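Local coordinates for ASCH domain (Vibrio cholerae TMA 21, PDB 3S9X), which is of unknown function but, as an ASCH domain of the PUA clan, may bind RNA or a related ligand, at residues L62-Y66 and S67-E71; A39-Y42 and N43-C47; E116-S120 and L121-Q125; A48-L52 and R53-R57. One frame throughout, in Å; residues are numbered along the deposited sequence.

Interaction 1 (L62-Y66 and S67-E71); sequences LEYWY and SQKGE
Gln68 lies across one face of the Tyr64 ring, its CB 3.7 Å from the ring centroid and almost on the ring normal, a CH-pi contact between residues one helical turn apart. CG widens the overlap, coming within 3.6 Å of Tyr64 CE1. Tyr64 meets it because its CG is turned away from the backbone N and lies beside the carbonyl carbon (chi1 -170°). The alkyl chain of Lys69 reaches the same ring, with CD 3.8 Å from Tyr64 CE2. Beyond this CH-pi contact, Ser67 OG donates to Glu63 OE1 at 2.8 Å, approaching from above the carboxylate plane, and Gln68 NE2 adds a weak bond to the same hydroxyl. On another side of the turn Glu71 runs alongside Trp65, both pointing the same way, so that OE1 stands 3.2 Å from Trp65 CE3; the indole NE1 is engaged by Glu135 of helix 121-139. Tyr66 turns a ring edge to Glu71 O, while its hydroxyl bonds to Ser61. The backbone closes in step: Tyr64 O accepts from both Gln68 N and Lys69 N, Trp65 O takes Glu71 N at 2.9 Å, and a water bridges the carbonyls of Tyr66 and Glu71. Gly70, with positive phi, leads the chain out. The result exemplifies the glycine-terminated C-terminal end of a short surface helix, here following strand 58-62 of the sheet.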
loop_
_atom_site.group_PDB
_atom_site.type_symbol
_atom_site.label_atom_id
_atom_site.label_comp_id
_atom_site.label_asym_id
_atom_site.label_seq_id
_atom_site.Cartn_x
_atom_site.Cartn_y
_atom_site.Cartn_z
ATOM N N LEU A 62 8.037 -6.287 -3.555
ATOM C CA LEU A 62 9.278 -7.032 -3.546
ATOM C C LEU A 62 10.234 -6.512 -2.517
ATOM O O LEU A 62 10.540 -5.342 -2.443
ATOM C CB LEU A 62 9.959 -7.014 -4.896
ATOM C CG LEU A 62 9.207 -7.605 -6.099
ATOM C CD1 LEU A 62 9.970 -7.261 -7.389
ATOM C CD2 LEU A 62 9.070 -9.119 -5.937
ATOM N N GLU A 63 10.739 -7.414 -1.693
ATOM C CA GLU A 63 11.732 -7.008 -0.678
ATOM C C GLU A 63 13.033 -6.437 -1.285
ATOM O O GLU A 63 13.677 -5.589 -0.675
ATOM C CB GLU A 63 12.052 -8.193 0.196
ATOM C CG GLU A 63 12.769 -7.775 1.460
ATOM C CD GLU A 63 14.237 -7.778 1.377
ATOM O OE1 GLU A 63 14.819 -8.407 0.472
ATOM O OE2 GLU A 63 14.816 -7.096 2.249
ATOM N N TYR A 64 13.331 -6.828 -2.509
ATOM C CA TYR A 64 14.473 -6.382 -3.258
ATOM C C TYR A 64 14.566 -4.866 -3.258
ATOM O O TYR A 64 15.669 -4.283 -3.177
ATOM C CB TYR A 64 14.377 -6.871 -4.694
ATOM C CG TYR A 64 15.641 -6.675 -5.514
ATOM C CD1 TYR A 64 16.604 -7.681 -5.588
ATOM C CD2 TYR A 64 15.853 -5.541 -6.237
ATOM C CE1 TYR A 64 17.723 -7.548 -6.339
ATOM C CE2 TYR A 64 16.969 -5.405 -7.050
ATOM C CZ TYR A 64 17.896 -6.432 -7.090
ATOM O OH TYR A 64 19.038 -6.307 -7.855
ATOM N N TRP A 65 13.415 -4.179 -3.289
ATOM C CA TRP A 65 13.433 -2.710 -3.310
ATOM C C TRP A 65 14.106 -2.130 -2.085
ATOM O O TRP A 65 14.682 -1.013 -2.081
ATOM C CB TRP A 65 12.012 -2.136 -3.392
ATOM C CG TRP A 65 11.393 -2.307 -4.733
ATOM C CD1 TRP A 65 10.415 -3.171 -5.048
ATOM C CD2 TRP A 65 11.737 -1.625 -5.947
ATOM N NE1 TRP A 65 10.068 -3.035 -6.361
ATOM C CE2 TRP A 65 10.844 -2.063 -6.924
ATOM C CE3 TRP A 65 12.635 -0.582 -6.276
ATOM C CZ2 TRP A 65 10.876 -1.602 -8.237
ATOM C CZ3 TRP A 65 12.646 -0.076 -7.593
ATOM C CH2 TRP A 65 11.779 -0.583 -8.564
ATOM N N TYR A 66 13.971 -2.815 -0.969
ATOM C CA TYR A 66 14.437 -2.280 0.306
ATOM C C TYR A 66 15.861 -2.732 0.533
ATOM O O TYR A 66 16.743 -1.916 0.752
ATOM C CB TYR A 66 13.552 -2.678 1.466
ATOM C CG TYR A 66 12.092 -2.414 1.133
ATOM C CD1 TYR A 66 11.513 -1.156 1.212
ATOM C CD2 TYR A 66 11.296 -3.436 0.608
ATOM C CE1 TYR A 66 10.212 -0.935 0.777
ATOM C CE2 TYR A 66 9.992 -3.204 0.133
ATOM C CZ TYR A 66 9.448 -1.967 0.267
ATOM O OH TYR A 66 8.163 -1.699 -0.157
ATOM N N SER A 67 16.110 -4.031 0.426
ATOM C CA SER A 67 17.435 -4.563 0.652
ATOM C C SER A 67 18.463 -4.233 -0.430
ATOM O O SER A 67 19.660 -4.011 -0.069
ATOM C CB SER A 67 17.377 -6.061 0.872
ATOM O OG SER A 67 16.936 -6.731 -0.269
ATOM N N GLN A 68 18.064 -4.106 -1.680
ATOM C CA GLN A 68 19.046 -3.899 -2.715
ATOM C C GLN A 68 18.978 -2.539 -3.311
ATOM O O GLN A 68 20.018 -1.972 -3.706
ATOM C CB GLN A 68 18.917 -4.977 -3.780
ATOM C CG GLN A 68 18.954 -6.389 -3.187
ATOM C CD GLN A 68 20.213 -6.772 -2.410
ATOM O OE1 GLN A 68 21.328 -6.615 -2.886
ATOM N NE2 GLN A 68 20.010 -7.338 -1.210
ATOM N N LYS A 69 17.798 -1.913 -3.308
ATOM C CA LYS A 69 17.677 -0.626 -3.916
ATOM C C LYS A 69 17.626 0.502 -2.896
ATOM O O LYS A 69 17.518 1.665 -3.295
ATOM C CB LYS A 69 16.475 -0.505 -4.819
ATOM C CG LYS A 69 16.367 -1.497 -5.979
ATOM C CD LYS A 69 17.706 -1.684 -6.729
ATOM C CE LYS A 69 18.118 -0.436 -7.401
ATOM N NZ LYS A 69 17.261 -0.101 -8.593
ATOM N N GLY A 70 17.639 0.142 -1.621
ATOM C CA GLY A 70 17.736 1.101 -0.542
ATOM C C GLY A 70 16.487 1.888 -0.198
ATOM O O GLY A 70 16.571 2.883 0.496
ATOM N N GLU A 71 15.331 1.460 -0.685
ATOM C CA GLU A 71 14.081 2.075 -0.310
ATOM C C GLU A 71 13.820 1.879 1.168
ATOM O O GLU A 71 14.217 0.881 1.741
ATOM C CB GLU A 71 12.955 1.563 -1.145
ATOM C CG GLU A 71 13.032 1.991 -2.608
ATOM C CD GLU A 71 11.678 1.837 -3.366
ATOM O OE1 GLU A 71 11.723 2.052 -4.619
ATOM O OE2 GLU A 71 10.610 1.529 -2.716
HETATM O O HOH W 1 15.715 -0.476 3.411
#

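Interaction 2 (A39-Y42 and N43-C47); sequences ADEY and NANVC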
loop_
_atom_site.group_PDB
_atom_site.type_symbol
_atom_site.label_atom_id
_atom_site.label_comp_id
_atom_site.label_asym_id
_atom_site.label_seq_id
_atom_site.Cartn_x
_atom_site.Cartn_y
_atom_site.Cartn_z
ATOM N N ALA A 39 -0.561 0.049 -10.904
ATOM C CA ALA A 39 0.170 0.728 -11.975
ATOM C C ALA A 39 -0.694 1.065 -13.167
ATOM O O ALA A 39 -0.179 1.445 -14.195
ATOM C CB ALA A 39 1.403 -0.142 -12.407
ATOM N N ASP A 40 -2.005 0.955 -13.012
ATOM C CA ASP A 40 -2.916 1.345 -14.092
ATOM C C ASP A 40 -4.174 1.967 -13.508
ATOM O O ASP A 40 -4.474 1.723 -12.352
ATOM C CB ASP A 40 -3.256 0.159 -15.019
ATOM C CG ASP A 40 -4.078 -0.928 -14.321
ATOM O OD1 ASP A 40 -3.502 -1.896 -13.694
ATOM O OD2 ASP A 40 -5.293 -0.826 -14.253
ATOM N N GLU A 41 -4.857 2.774 -14.289
ATOM C CA GLU A 41 -5.996 3.523 -13.824
ATOM C C GLU A 41 -7.133 2.641 -13.301
ATOM O O GLU A 41 -7.692 2.911 -12.241
ATOM C CB GLU A 41 -6.462 4.434 -14.980
ATOM C CG GLU A 41 -7.701 5.235 -14.663
ATOM C CD GLU A 41 -8.025 6.265 -15.711
ATOM O OE1 GLU A 41 -7.619 6.074 -16.893
ATOM O OE2 GLU A 41 -8.769 7.191 -15.460
ATOM N N TYR A 42 -7.478 1.617 -14.051
ATOM C CA TYR A 42 -8.601 0.809 -13.696
ATOM C C TYR A 42 -8.363 0.211 -12.314
ATOM O O TYR A 42 -9.227 0.276 -11.440
ATOM C CB TYR A 42 -8.755 -0.321 -14.740
ATOM C CG TYR A 42 -9.675 -1.385 -14.290
ATOM C CD1 TYR A 42 -11.020 -1.242 -14.406
ATOM C CD2 TYR A 42 -9.173 -2.500 -13.647
ATOM C CE1 TYR A 42 -11.898 -2.250 -13.867
ATOM C CE2 TYR A 42 -9.983 -3.450 -13.145
ATOM C CZ TYR A 42 -11.308 -3.340 -13.240
ATOM O OH TYR A 42 -12.084 -4.322 -12.639
ATOM N N ASN A 43 -7.198 -0.431 -12.124
ATOM C CA ASN A 43 -6.917 -1.083 -10.832
ATOM C C ASN A 43 -6.661 -0.037 -9.728
ATOM O O ASN A 43 -7.074 -0.282 -8.610
ATOM C CB ASN A 43 -5.757 -2.047 -10.932
ATOM C CG ASN A 43 -6.145 -3.319 -11.681
ATOM O OD1 ASN A 43 -5.591 -3.623 -12.740
ATOM N ND2 ASN A 43 -7.061 -4.003 -11.152
ATOM N N ALA A 44 -6.047 1.117 -10.044
ATOM C CA ALA A 44 -5.827 2.152 -9.014
ATOM C C ALA A 44 -7.158 2.579 -8.412
ATOM O O ALA A 44 -7.323 2.726 -7.229
ATOM C CB ALA A 44 -5.096 3.339 -9.561
ATOM N N ASN A 45 -8.150 2.758 -9.296
ATOM C CA ASN A 45 -9.421 3.302 -8.837
ATOM C C ASN A 45 -10.214 2.252 -8.110
ATOM O O ASN A 45 -10.890 2.547 -7.090
ATOM C CB ASN A 45 -10.181 3.958 -9.985
ATOM C CG ASN A 45 -9.459 5.216 -10.521
ATOM O OD1 ASN A 45 -8.529 5.668 -9.882
ATOM N ND2 ASN A 45 -9.849 5.731 -11.686
ATOM N N VAL A 46 -10.245 1.042 -8.664
ATOM C CA VAL A 46 -10.896 -0.099 -7.973
ATOM C C VAL A 46 -10.257 -0.328 -6.605
ATOM O O VAL A 46 -10.955 -0.468 -5.582
ATOM C CB VAL A 46 -10.892 -1.387 -8.875
ATOM C CG1 VAL A 46 -11.083 -2.664 -8.003
ATOM C CG2 VAL A 46 -11.926 -1.270 -9.974
ATOM N N CYS A 47 -8.936 -0.325 -6.539
ATOM C CA CYS A 47 -8.285 -0.555 -5.230
ATOM C C CYS A 47 -8.529 0.584 -4.232
ATOM O O CYS A 47 -8.719 0.291 -3.061
ATOM C CB CYS A 47 -6.796 -0.770 -5.370
ATOM S SG CYS A 47 -6.384 -2.470 -5.873
HETATM O O HOH W 2 -9.006 8.211 -12.972
#
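From Asp40 to Val46 the backbone enters the first turn of helix 41-52, with Ala44 N on Asp40 O, Asn45 N on Glu41 O and Val46 N on Tyr42 O, all between 2.9 and 3.1 Å. Asp40 occupies the N-cap. Its CG sits between its own backbone N and carbonyl carbon (chi1 67°), which folds the carboxylate back over the start of the helix; OD2 then accepts from Asn43 N at 2.9 Å. This bond is nearly straight at hydrogen, 171°, although the donor meets the oxygen from above the carboxylate plane. The Asn43 side chain leans over the same carboxylate, their flat groups nearly perpendicular. One turn apart, Tyr42 and Val46 pair apolarly: Val46 CG2 rests over a face of the Tyr42 ring, displaced toward the rim and 3.9 Å from CZ. The ring is brought there by its first torsion, which sets Tyr42 CG beside the carbonyl carbon (chi1 166°). A third pair is polar and indirect. The extended Glu41 side chain crosses that of Asn45 at a slant, and a water 2.7 Å from Glu41 OE2 also accepts from Asn45 ND2 at 2.9 Å; the amide oxygen, Asn45 OD1, is taken by Trp85 N in a neighbouring loop. Chemically, this is a helix start that collects negative charge. The Asp40 carboxylate satisfies an N-H that the helix itself leaves without a carbonyl, and both it and Glu41 lie at the end where the helix dipole would be expected to stabilise their ionised forms.

Interaction 3 (E116-S120 and L121-Q125); sequences EGDKS and LAWWQ
Trp123 lays one indole face against a type II' beta turn, Glu116 to Lys119, just where an Asx turn and a serine N-cap open helix 121-139. The tight part is this ring face. Gly117 CA stands over its five-membered ring, 3.6 Å from the centroid in a CH-pi contact, so the turn, though exposed, is well packed on the indole; Glu116 CB comes to 3.3 Å from Trp123 CZ3 at the six-membered end. Trp123 CG is swung away from its backbone N (chi1 -167°), which folds the indole back under the turn. Glu116 crosses the ring at about a right angle and sends its carboxylate on to Lys56, which follows helix 41-52. The looser side belongs to Ala122 and Lys119: Ala122, exposed to solvent, contributes little more than a distant brush with Ser120, and the extended Lys119 leads away from the helix start to pair with Glu55. The helix start itself is held by polar bonds. Ser120 O accepts from Trp124 N at 3.1 Å, and Ser120 OG from Trp123 N at 3.0 Å. That hydroxyl gives its own proton to Asp118 OD1 at 2.7 Å, and Ser120 N reaches the same oxygen, at 3.0 Å, from the same face of the carboxylate.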
loop_
_atom_site.group_PDB
_atom_site.type_symbol
_atom_site.label_atom_id
_atom_site.label_comp_id
_atom_site.label_asym_id
_atom_site.label_seq_id
_atom_site.Cartn_x
_atom_site.Cartn_y
_atom_site.Cartn_z
ATOM N N GLU A 116 -8.696 -8.241 -3.770
ATOM C CA GLU A 116 -8.917 -7.962 -5.211
ATOM C C GLU A 116 -9.533 -9.147 -5.969
ATOM O O GLU A 116 -9.455 -10.329 -5.545
ATOM C CB GLU A 116 -7.611 -7.497 -5.853
ATOM C CG GLU A 116 -7.090 -6.159 -5.310
ATOM C CD GLU A 116 -5.745 -5.823 -5.901
ATOM O OE1 GLU A 116 -5.733 -5.488 -7.096
ATOM O OE2 GLU A 116 -4.744 -5.820 -5.142
ATOM N N GLY A 117 -10.181 -8.821 -7.083
ATOM C CA GLY A 117 -10.859 -9.854 -7.885
ATOM C C GLY A 117 -11.806 -10.667 -7.040
ATOM O O GLY A 117 -12.592 -10.153 -6.272
ATOM N N ASP A 118 -11.746 -11.993 -7.200
ATOM C CA ASP A 118 -12.601 -12.868 -6.458
ATOM C C ASP A 118 -12.007 -13.281 -5.113
ATOM O O ASP A 118 -12.515 -14.181 -4.475
ATOM C CB ASP A 118 -12.885 -14.120 -7.317
ATOM C CG ASP A 118 -11.694 -14.959 -7.637
ATOM O OD1 ASP A 118 -10.587 -14.654 -7.216
ATOM O OD2 ASP A 118 -11.880 -16.026 -8.258
ATOM N N LYS A 119 -10.909 -12.622 -4.752
ATOM C CA LYS A 119 -10.219 -12.834 -3.465
ATOM C C LYS A 119 -9.416 -14.104 -3.351
ATOM O O LYS A 119 -8.884 -14.419 -2.300
ATOM C CB LYS A 119 -11.128 -12.607 -2.227
ATOM C CG LYS A 119 -11.720 -11.227 -2.243
ATOM C CD LYS A 119 -12.393 -10.917 -0.933
ATOM C CE LYS A 119 -13.120 -9.560 -0.900
ATOM N NZ LYS A 119 -13.668 -9.306 0.477
ATOM N N SER A 120 -9.368 -14.867 -4.452
ATOM C CA SER A 120 -8.687 -16.138 -4.441
ATOM C C SER A 120 -7.175 -15.984 -4.560
ATOM O O SER A 120 -6.670 -14.965 -5.049
ATOM C CB SER A 120 -9.166 -17.046 -5.610
ATOM O OG SER A 120 -8.664 -16.524 -6.813
ATOM N N LEU A 121 -6.475 -17.027 -4.113
ATOM C CA LEU A 121 -5.005 -17.028 -4.270
ATOM C C LEU A 121 -4.656 -17.134 -5.754
ATOM O O LEU A 121 -3.724 -16.504 -6.184
ATOM C CB LEU A 121 -4.455 -18.220 -3.511
ATOM C CG LEU A 121 -2.957 -18.371 -3.510
ATOM C CD1 LEU A 121 -2.171 -17.151 -3.011
ATOM C CD2 LEU A 121 -2.606 -19.625 -2.740
ATOM N N ALA A 122 -5.450 -17.889 -6.531
ATOM C CA ALA A 122 -5.122 -17.944 -7.951
ATOM C C ALA A 122 -5.133 -16.547 -8.634
ATOM O O ALA A 122 -4.254 -16.179 -9.444
ATOM C CB ALA A 122 -6.003 -18.929 -8.647
ATOM N N TRP A 123 -6.154 -15.770 -8.332
ATOM C CA TRP A 123 -6.275 -14.427 -8.905
ATOM C C TRP A 123 -5.109 -13.547 -8.445
ATOM O O TRP A 123 -4.505 -12.847 -9.214
ATOM C CB TRP A 123 -7.638 -13.818 -8.488
ATOM C CG TRP A 123 -8.027 -12.580 -9.240
ATOM C CD1 TRP A 123 -8.940 -12.492 -10.298
ATOM C CD2 TRP A 123 -7.570 -11.276 -9.023
ATOM N NE1 TRP A 123 -9.030 -11.231 -10.721
ATOM C CE2 TRP A 123 -8.154 -10.457 -10.023
ATOM C CE3 TRP A 123 -6.652 -10.743 -8.196
ATOM C CZ2 TRP A 123 -7.941 -9.079 -10.116
ATOM C CZ3 TRP A 123 -6.425 -9.366 -8.274
ATOM C CH2 TRP A 123 -7.029 -8.550 -9.255
ATOM N N TRP A 124 -4.809 -13.605 -7.160
ATOM C CA TRP A 124 -3.683 -12.890 -6.555
ATOM C C TRP A 124 -2.388 -13.251 -7.298
ATOM O O TRP A 124 -1.579 -12.331 -7.583
ATOM C CB TRP A 124 -3.642 -13.207 -5.028
ATOM C CG TRP A 124 -2.512 -12.483 -4.314
ATOM C CD1 TRP A 124 -2.599 -11.345 -3.569
ATOM C CD2 TRP A 124 -1.142 -12.880 -4.298
ATOM N NE1 TRP A 124 -1.350 -10.991 -3.098
ATOM C CE2 TRP A 124 -0.432 -11.917 -3.526
ATOM C CE3 TRP A 124 -0.425 -13.980 -4.836
ATOM C CZ2 TRP A 124 0.968 -11.970 -3.334
ATOM C CZ3 TRP A 124 0.936 -13.983 -4.641
ATOM C CH2 TRP A 124 1.615 -13.015 -3.941
ATOM N N GLN A 125 -2.209 -14.565 -7.558
ATOM C CA GLN A 125 -0.964 -15.000 -8.216
ATOM C C GLN A 125 -0.843 -14.463 -9.606
ATOM O O GLN A 125 0.222 -14.027 -10.031
ATOM C CB GLN A 125 -0.865 -16.531 -8.242
ATOM C CG GLN A 125 -0.628 -17.090 -6.893
ATOM C CD GLN A 125 -0.788 -18.607 -6.858
ATOM O OE1 GLN A 125 -1.555 -19.175 -7.621
ATOM N NE2 GLN A 125 -0.146 -19.247 -5.917
#

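Interaction 4 (A48-L52 and R53-R57); sequences ADLIL and RGEKR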
loop_
_atom_site.group_PDB
_atom_site.type_symbol
_atom_site.label_atom_id
_atom_site.label_comp_id
_atom_site.label_asym_id
_atom_site.label_seq_id
_atom_site.Cartn_x
_atom_site.Cartn_y
_atom_site.Cartn_z
ATOM N N ALA A 48 -8.545 1.836 -4.688
ATOM C CA ALA A 48 -8.843 2.899 -3.723
ATOM C C ALA A 48 -10.217 2.635 -3.103
ATOM O O ALA A 48 -10.430 2.844 -1.913
ATOM C CB ALA A 48 -8.786 4.232 -4.388
ATOM N N ASP A 49 -11.195 2.228 -3.932
ATOM C CA ASP A 49 -12.526 1.980 -3.449
ATOM C C ASP A 49 -12.620 0.731 -2.576
ATOM O O ASP A 49 -13.350 0.733 -1.590
ATOM C CB ASP A 49 -13.515 1.847 -4.646
ATOM C CG ASP A 49 -14.917 1.986 -4.215
ATOM O OD1 ASP A 49 -15.288 3.053 -3.726
ATOM O OD2 ASP A 49 -15.639 0.999 -4.366
ATOM N N LEU A 50 -11.902 -0.325 -2.914
ATOM C CA LEU A 50 -11.839 -1.504 -2.060
ATOM C C LEU A 50 -11.274 -1.139 -0.727
ATOM O O LEU A 50 -11.715 -1.644 0.327
ATOM C CB LEU A 50 -10.966 -2.595 -2.708
ATOM C CG LEU A 50 -11.532 -3.349 -3.877
ATOM C CD1 LEU A 50 -10.418 -4.171 -4.501
ATOM C CD2 LEU A 50 -12.761 -4.231 -3.502
ATOM N N ILE A 51 -10.222 -0.289 -0.717
ATOM C CA ILE A 51 -9.618 0.092 0.573
ATOM C C ILE A 51 -10.627 0.912 1.391
ATOM O O ILE A 51 -10.876 0.652 2.559
ATOM C CB ILE A 51 -8.321 0.889 0.407
ATOM C CG1 ILE A 51 -7.247 -0.012 -0.254
ATOM C CG2 ILE A 51 -7.818 1.507 1.689
ATOM C CD1 ILE A 51 -5.995 0.660 -0.756
ATOM N N LEU A 52 -11.240 1.899 0.745
ATOM C CA LEU A 52 -12.280 2.749 1.340
ATOM C C LEU A 52 -13.287 1.911 2.105
ATOM O O LEU A 52 -13.699 2.223 3.223
ATOM C CB LEU A 52 -12.933 3.659 0.291
ATOM C CG LEU A 52 -14.144 4.502 0.711
ATOM C CD1 LEU A 52 -13.691 5.599 1.712
ATOM C CD2 LEU A 52 -14.791 5.113 -0.528
ATOM N N ARG A 53 -13.784 0.882 1.409
ATOM C CA ARG A 53 -14.888 0.028 1.874
ATOM C C ARG A 53 -14.452 -1.084 2.839
ATOM O O ARG A 53 -15.318 -1.904 3.253
ATOM C CB ARG A 53 -15.706 -0.492 0.739
ATOM C CG ARG A 53 -16.379 0.633 -0.058
ATOM C CD ARG A 53 -17.354 0.187 -1.052
ATOM N NE ARG A 53 -16.687 -0.528 -2.092
ATOM C CZ ARG A 53 -16.629 -1.827 -2.266
ATOM N NH1 ARG A 53 -15.914 -2.330 -3.290
ATOM N NH2 ARG A 53 -17.212 -2.622 -1.407
ATOM N N GLY A 54 -13.153 -1.176 3.154
ATOM C CA GLY A 54 -12.686 -2.209 4.051
ATOM C C GLY A 54 -12.493 -3.577 3.445
ATOM O O GLY A 54 -12.284 -4.549 4.172
ATOM N N GLU A 55 -12.578 -3.669 2.121
ATOM C CA GLU A 55 -12.353 -4.922 1.439
ATOM C C GLU A 55 -10.877 -5.258 1.148
ATOM O O GLU A 55 -10.499 -6.416 1.111
ATOM C CB GLU A 55 -13.127 -4.907 0.133
ATOM C CG GLU A 55 -14.607 -4.951 0.215
ATOM C CD GLU A 55 -14.979 -6.388 0.499
ATOM O OE1 GLU A 55 -14.911 -7.275 -0.434
ATOM O OE2 GLU A 55 -15.257 -6.609 1.691
ATOM N N LYS A 56 -10.054 -4.231 0.985
ATOM C CA LYS A 56 -8.620 -4.380 0.767
ATOM C C LYS A 56 -7.971 -3.799 2.002
ATOM O O LYS A 56 -8.126 -2.623 2.301
ATOM C CB LYS A 56 -8.142 -3.694 -0.507
ATOM C CG LYS A 56 -6.604 -3.663 -0.635
ATOM C CD LYS A 56 -6.114 -3.300 -2.001
ATOM C CE LYS A 56 -4.656 -3.648 -2.204
ATOM N NZ LYS A 56 -4.578 -5.133 -2.429
ATOM N N ARG A 57 -7.262 -4.687 2.727
ATOM C CA ARG A 57 -6.687 -4.347 4.043
ATOM C C ARG A 57 -5.212 -4.717 4.112
ATOM O O ARG A 57 -4.607 -4.713 5.195
ATOM C CB ARG A 57 -7.489 -5.087 5.142
ATOM C CG ARG A 57 -8.973 -4.767 5.156
ATOM C CD ARG A 57 -9.663 -5.526 6.283
ATOM N NE ARG A 57 -9.553 -6.992 6.113
ATOM C CZ ARG A 57 -10.247 -7.748 5.263
ATOM N NH1 ARG A 57 -9.972 -9.060 5.207
ATOM N NH2 ARG A 57 -11.226 -7.217 4.495
HETATM O O HOH W 3 -9.401 -1.059 4.154
#
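Leu50 O is gripped by two backbone donors from beyond the helix end, Glu55 N at 2.8 Å and Lys56 N at 3.1 Å. The first lies close to the carbonyl plane, whereas the second stands well above it, so the two N-H groups approach from distinct directions. Next to this, Gly54 N turns back to Ile51 O at 3.0 Å, with Gly54 itself at positive phi. Side chains follow the reversal. Lys56 CB packs against Leu50 CB, and its methylene chain passes Ile51 at an oblique angle, with CG 3.7 Å from Ile51 CG1; the buried Ile51 also packs on the sheet, touching strands 79-83, 89-102 and 148-158. Because Lys56 CG points away from its backbone N (chi1 171°), the chain runs past the isoleucine before NZ forms salt bridges with Glu114 and Glu116. Around the helix, Asp49 OD2 takes Arg53 NE at 2.9 Å in a salt bridge. The acceptor lies in the guanidinium plane, at its edge, yet the nitrogen meets the carboxylate from 52° above. Leu50 CD2 touches both this arginine and Glu55, 3.7 Å from Arg53 NH1 and the same from Glu55 CB. A water donates to both Ile51 O and Lys56 O, and Arg57 NH2 holds Gly54 O in the carbonyl plane. Positive phi at Gly54, with Glu55 N returning to Leu50 O and Gly54 N to Ile51 O, defines the Schellman motif, which here ends helix 41-52 and delivers the chain to strand 58-62.

Interactions 2 and 4 are the two ends of one helix, 41-52: an aspartate cap at its start and a glycine-led stop. Interaction 4 is partly buried, whereas interactions 1, 2 and 3 are surface contacts. Interaction 1 offers a second helix end marked by a positive-phi glycine, but aromatic rings dominate there, and it lies apart, on the far side of the chain's centre from interaction 4. Interaction 3 is again a capped helix start, with serine as the cap. Two salt bridges tie it to interaction 4, and Cys47 of interaction 2 packs against Glu116. Interactions 2, 3 and 4 thus form one connected group, whereas interaction 1 touches none of them.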